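Local coordinates for RNA polymerase ECF-subfamily sigma factor (PDB 6DXO) that acts as an ECF sigma factor that directs RNA polymerase to promoters for aerial mycelium formation and is bound by the anti-sigma factor RsbN, at the interface of chains A and B. Residues are numbered along the deposited sequence; one frame, centred on the assembly and turned at random. Chains: chain A, RNA polymerase ECF-subfamily sigma factor; chain B, BldN.

Contact 1: the interface of chains A and B. Residues chain A 105, 108-109, 112-113; chain B 61, 64-65.
A:Thr108 lies at the heart of the tight part of this contact, its methyl CG2 running antiparallel alongside B:Val64 and coming within 3.6 Å of B:Val64 CB. A chi1 of -59° puts the hydroxyl OG1 beside the threonine's backbone N, facing the B:Val65 methyl CG2, and leaves CG2 anti to that N and directed at chain B. The two methyls of B:Val64 divide the work. CG1 lies against A:Leu112 CB, at 3.8 Å, whereas CG2 packs against the amide of A:Gln113, 3.7 Å from its CD. Alongside, B:Val65 CG2 meets A:Leu112 CD1 at 3.7 Å, so neighbouring valines fit against one stretch of sigma surface. B:Glu61, with 88 Å² hidden, lays its carboxylate against the apolar groups of A:Thr108 and A:Leu109: its carbon CD rests 3.5 Å from A:Leu109 CD2, the two side chains lying roughly perpendicular. A bend at chi2 (-48°) turns the carboxylate toward that leucine methyl and the A:Thr108 methyl.

Toward A:Glu105 the fit is looser. The glutamates touch through their methylenes, CG to CG at 4.1 Å, and their carboxylate planes are 15° from parallel. The acidic oxygens A:Glu105 OE2 and B:Glu61 OE2 remain 5.8 Å apart; if both groups are ionised, closer approach would probably be unfavourable.

Helix 101-112 and the residue following it supply the sigma side, within the region 4 domain whose helices 117-124 and 128-144 form the helix-turn-helix; the anti-sigma side is the start of helix 60-78.

Contact 2: the interface of chains A and B. Residues chain A 19, 23-24, 27, 44; chain B 57-58, 63.
B:Leu58 lays its branch point CG over one face of the A:Tyr27 ring, 3.8 Å from the centroid and offset toward the rim, on region 2 of this sigma-70 family ECF factor. This CH-pi contact leaves the two methyls to diverge. CD2 presses on ring atom CD1 of A:Tyr27 at 3.4 Å, and CD1 points the other way, toward A:Ser23 CB and the hydroxyl of A:Tyr19. The same CD1 also meets A:Thr44 CG2 tip to tip; A:Thr44 belongs to the polymerase core-binding motif, although the overlap there is slight.

Beside this apolar seat, the terminal amino group NZ of B:Lys63 is held by polar groups of one sigma helix. NZ forms a salt bridge with the carboxylate oxygen A:Asp24 OD1 at 3.0 Å, which as a hydrogen bond is weak. A short hydrogen bond of 2.5 Å joins NZ to A:Ser23 OG. The lysine chain runs extended until a bend at chi4 (-90°) swings NZ toward these oxygens, and its CG passes the A:Tyr19 hydroxyl.

Further out, A:Ser23 OG is oriented by a weak hydrogen bond to the backbone carbonyl O of A:Tyr19, at 3.0 Å. Its chi1 of 61° sets OG between the backbone N and carbonyl carbon, while CB sits over one face of the A:Tyr19 ring near the rim. For A:Tyr27, A:Thr44 OG1 and a water lie at the ring edge, in plane. That water accompanies the phenol: its O is 2.7 Å from A:Tyr27 OH and also bonds the backbone O of B:Gln57, a poorly ordered residue preceding B:Leu58.

Contact 1: the interface of chains A and B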
loop_
_atom_site.group_PDB
_atom_site.type_symbol
_atom_site.label_atom_id
_atom_site.label_comp_id
_atom_site.label_asym_id
_atom_site.label_seq_id
_atom_site.Cartn_x
_atom_site.Cartn_y
_atom_site.Cartn_z
ATOM N N GLU A 105 -6.064 -2.354 -15.373
ATOM C CA GLU A 105 -5.602 -3.701 -15.087
ATOM C C GLU A 105 -4.818 -4.299 -16.255
ATOM O O GLU A 105 -3.824 -4.993 -16.045
ATOM C CB GLU A 105 -6.780 -4.612 -14.752
ATOM C CG GLU A 105 -6.366 -6.038 -14.454
ATOM C CD GLU A 105 -7.497 -6.857 -13.877
ATOM O OE1 GLU A 105 -8.658 -6.392 -13.949
ATOM O OE2 GLU A 105 -7.225 -7.958 -13.348
ATOM N N THR A 108 -1.348 -2.712 -16.403
ATOM C CA THR A 108 -0.582 -3.099 -15.216
ATOM C C THR A 108 -0.055 -4.527 -15.359
ATOM O O THR A 108 1.134 -4.785 -15.207
ATOM C CB THR A 108 -1.440 -2.986 -13.962
ATOM O OG1 THR A 108 -1.894 -1.628 -13.837
ATOM C CG2 THR A 108 -0.626 -3.355 -12.717
ATOM N N LEU A 109 -0.941 -5.449 -15.694
ATOM C CA LEU A 109 -0.518 -6.833 -15.908
ATOM C C LEU A 109 0.480 -6.974 -17.061
ATOM O O LEU A 109 1.488 -7.656 -16.918
ATOM C CB LEU A 109 -1.731 -7.722 -16.155
ATOM C CG LEU A 109 -2.724 -7.965 -15.014
ATOM C CD1 LEU A 109 -4.007 -8.525 -15.606
ATOM C CD2 LEU A 109 -2.157 -8.904 -13.981
ATOM N N LEU A 112 3.559 -3.467 -16.435
ATOM C CA LEU A 112 4.157 -3.346 -15.102
ATOM C C LEU A 112 4.528 -4.706 -14.498
ATOM O O LEU A 112 5.487 -4.809 -13.747
ATOM C CB LEU A 112 3.247 -2.550 -14.166
ATOM C CG LEU A 112 3.062 -1.083 -14.567
ATOM C CD1 LEU A 112 2.124 -0.369 -13.607
ATOM C CD2 LEU A 112 4.407 -0.361 -14.637
ATOM N N GLN A 113 3.785 -5.757 -14.845
ATOM C CA GLN A 113 4.092 -7.084 -14.321
ATOM C C GLN A 113 4.820 -7.943 -15.363
ATOM O O GLN A 113 5.397 -8.982 -15.042
ATOM C CB GLN A 113 2.798 -7.778 -13.907
ATOM C CG GLN A 113 2.134 -7.112 -12.723
ATOM C CD GLN A 113 2.585 -7.697 -11.430
ATOM O OE1 GLN A 113 3.725 -7.498 -11.006
ATOM N NE2 GLN A 113 1.695 -8.439 -10.785
ATOM N N GLU B 61 -3.704 -5.462 -8.239
ATOM C CA GLU B 61 -3.226 -4.649 -9.355
ATOM C C GLU B 61 -3.049 -3.170 -8.997
ATOM O O GLU B 61 -2.201 -2.479 -9.560
ATOM C CB GLU B 61 -4.084 -4.857 -10.609
ATOM C CG GLU B 61 -3.962 -6.286 -11.167
ATOM C CD GLU B 61 -2.511 -6.770 -11.291
ATOM O OE1 GLU B 61 -1.747 -6.169 -12.070
ATOM O OE2 GLU B 61 -2.130 -7.756 -10.615
ATOM N N VAL B 64 0.427 -2.930 -7.440
ATOM C CA VAL B 64 1.509 -2.879 -8.423
ATOM C C VAL B 64 1.797 -1.434 -8.829
ATOM O O VAL B 64 2.945 -0.991 -8.851
ATOM C CB VAL B 64 1.190 -3.715 -9.679
ATOM C CG1 VAL B 64 2.363 -3.649 -10.661
ATOM C CG2 VAL B 64 0.886 -5.148 -9.273
ATOM N N VAL B 65 0.740 -0.681 -9.107
ATOM C CA VAL B 65 0.904 0.661 -9.636
ATOM C C VAL B 65 1.384 1.606 -8.541
ATOM O O VAL B 65 2.305 2.416 -8.754
ATOM C CB VAL B 65 -0.394 1.191 -10.259
ATOM C CG1 VAL B 65 -0.236 2.640 -10.661
ATOM C CG2 VAL B 65 -0.781 0.356 -11.496
#

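Contact 2: the interface of chains A and B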
loop_
_atom_site.group_PDB
_atom_site.type_symbol
_atom_site.label_atom_id
_atom_site.label_comp_id
_atom_site.label_asym_id
_atom_site.label_seq_id
_atom_site.Cartn_x
_atom_site.Cartn_y
_atom_site.Cartn_z
ATOM N N TYR A 19 6.358 0.059 1.702
ATOM C CA TYR A 19 5.012 -0.072 1.144
ATOM C C TYR A 19 4.469 -1.492 1.277
ATOM O O TYR A 19 3.349 -1.699 1.745
ATOM C CB TYR A 19 4.965 0.411 -0.305
ATOM C CG TYR A 19 3.587 0.245 -0.922
ATOM C CD1 TYR A 19 2.612 1.220 -0.751
ATOM C CD2 TYR A 19 3.265 -0.897 -1.640
ATOM C CE1 TYR A 19 1.333 1.069 -1.297
ATOM C CE2 TYR A 19 1.994 -1.061 -2.196
ATOM C CZ TYR A 19 1.040 -0.072 -2.026
ATOM O OH TYR A 19 -0.213 -0.238 -2.567
ATOM N N SER A 23 1.295 -1.151 3.666
ATOM C CA SER A 23 0.199 -0.620 2.842
ATOM C C SER A 23 -1.173 -1.119 3.260
ATOM O O SER A 23 -2.130 -0.333 3.283
ATOM C CB SER A 23 0.427 -0.859 1.343
ATOM O OG SER A 23 0.516 -2.237 1.077
ATOM N N ASP A 24 -1.286 -2.399 3.618
ATOM C CA ASP A 24 -2.613 -2.950 3.943
ATOM C C ASP A 24 -3.149 -2.349 5.241
ATOM O O ASP A 24 -4.349 -2.106 5.391
ATOM C CB ASP A 24 -2.575 -4.475 4.056
ATOM C CG ASP A 24 -2.462 -5.170 2.698
ATOM O OD1 ASP A 24 -2.965 -4.631 1.684
ATOM O OD2 ASP A 24 -1.890 -6.275 2.652
ATOM N N TYR A 27 -4.311 1.153 4.443
ATOM C CA TYR A 27 -5.557 1.037 3.667
ATOM C C TYR A 27 -6.737 0.716 4.569
ATOM O O TYR A 27 -7.813 1.322 4.446
ATOM C CB TYR A 27 -5.363 -0.038 2.614
ATOM C CG TYR A 27 -6.582 -0.372 1.791
ATOM C CD1 TYR A 27 -7.030 0.483 0.798
ATOM C CD2 TYR A 27 -7.247 -1.569 1.990
ATOM C CE1 TYR A 27 -8.169 0.136 -0.001
ATOM C CE2 TYR A 27 -8.349 -1.927 1.212
ATOM C CZ TYR A 27 -8.801 -1.070 0.234
ATOM O OH TYR A 27 -9.892 -1.445 -0.515
ATOM N N THR A 44 -4.391 6.140 0.281
ATOM C CA THR A 44 -3.325 5.249 0.742
ATOM C C THR A 44 -2.061 5.645 0.006
ATOM O O THR A 44 -0.991 5.817 0.607
ATOM C CB THR A 44 -3.686 3.757 0.478
ATOM O OG1 THR A 44 -4.835 3.408 1.259
ATOM C CG2 THR A 44 -2.531 2.846 0.890
ATOM N N GLN B 57 -8.693 -6.045 1.737
ATOM C CA GLN B 57 -7.378 -6.085 1.122
ATOM C C GLN B 57 -7.288 -5.119 -0.048
ATOM O O GLN B 57 -8.227 -4.995 -0.841
ATOM C CB GLN B 57 -7.075 -7.505 0.640
ATOM C CG GLN B 57 -7.218 -8.563 1.724
ATOM C CD GLN B 57 -6.980 -9.962 1.204
ATOM O OE1 GLN B 57 -5.964 -10.234 0.564
ATOM N NE2 GLN B 57 -7.920 -10.859 1.468
ATOM N N LEU B 58 -6.161 -4.422 -0.134
ATOM C CA LEU B 58 -5.867 -3.569 -1.278
ATOM C C LEU B 58 -5.792 -4.449 -2.506
ATOM O O LEU B 58 -5.134 -5.486 -2.469
ATOM C CB LEU B 58 -4.512 -2.888 -1.096
ATOM C CG LEU B 58 -4.412 -1.412 -0.724
ATOM C CD1 LEU B 58 -2.948 -1.024 -0.505
ATOM C CD2 LEU B 58 -5.046 -0.549 -1.788
ATOM N N LYS B 63 -1.905 -2.313 -5.940
ATOM C CA LYS B 63 -0.586 -2.367 -5.291
ATOM C C LYS B 63 0.563 -2.261 -6.296
ATOM O O LYS B 63 1.597 -1.623 -6.025
ATOM C CB LYS B 63 -0.428 -3.649 -4.478
ATOM C CG LYS B 63 -1.240 -3.702 -3.200
ATOM C CD LYS B 63 -0.759 -4.890 -2.370
ATOM C CE LYS B 63 -1.397 -4.933 -0.994
ATOM N NZ LYS B 63 -0.583 -4.174 -0.010
HETATM O O HOH W 1 -10.608 -4.091 -0.374
#

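The C-alpha centres of contact 1 and contact 2 are about 14 Å apart, and helix 60-78 of chain B serves both. B:Lys63 belongs to contact 2, while its neighbours B:Val64 and B:Val65 belong to contact 1, so successive positions of one helix address different parts of the sigma factor. Contact 2 adds the segment leading into that helix and falls on helices 12-31 and 37-53 of region 2; contact 1 falls on region 4. The anti-sigma helix is thus wedged between the two sigma domains, an arrangement likely to fix their relative placement and hinder engagement of the polymerase core.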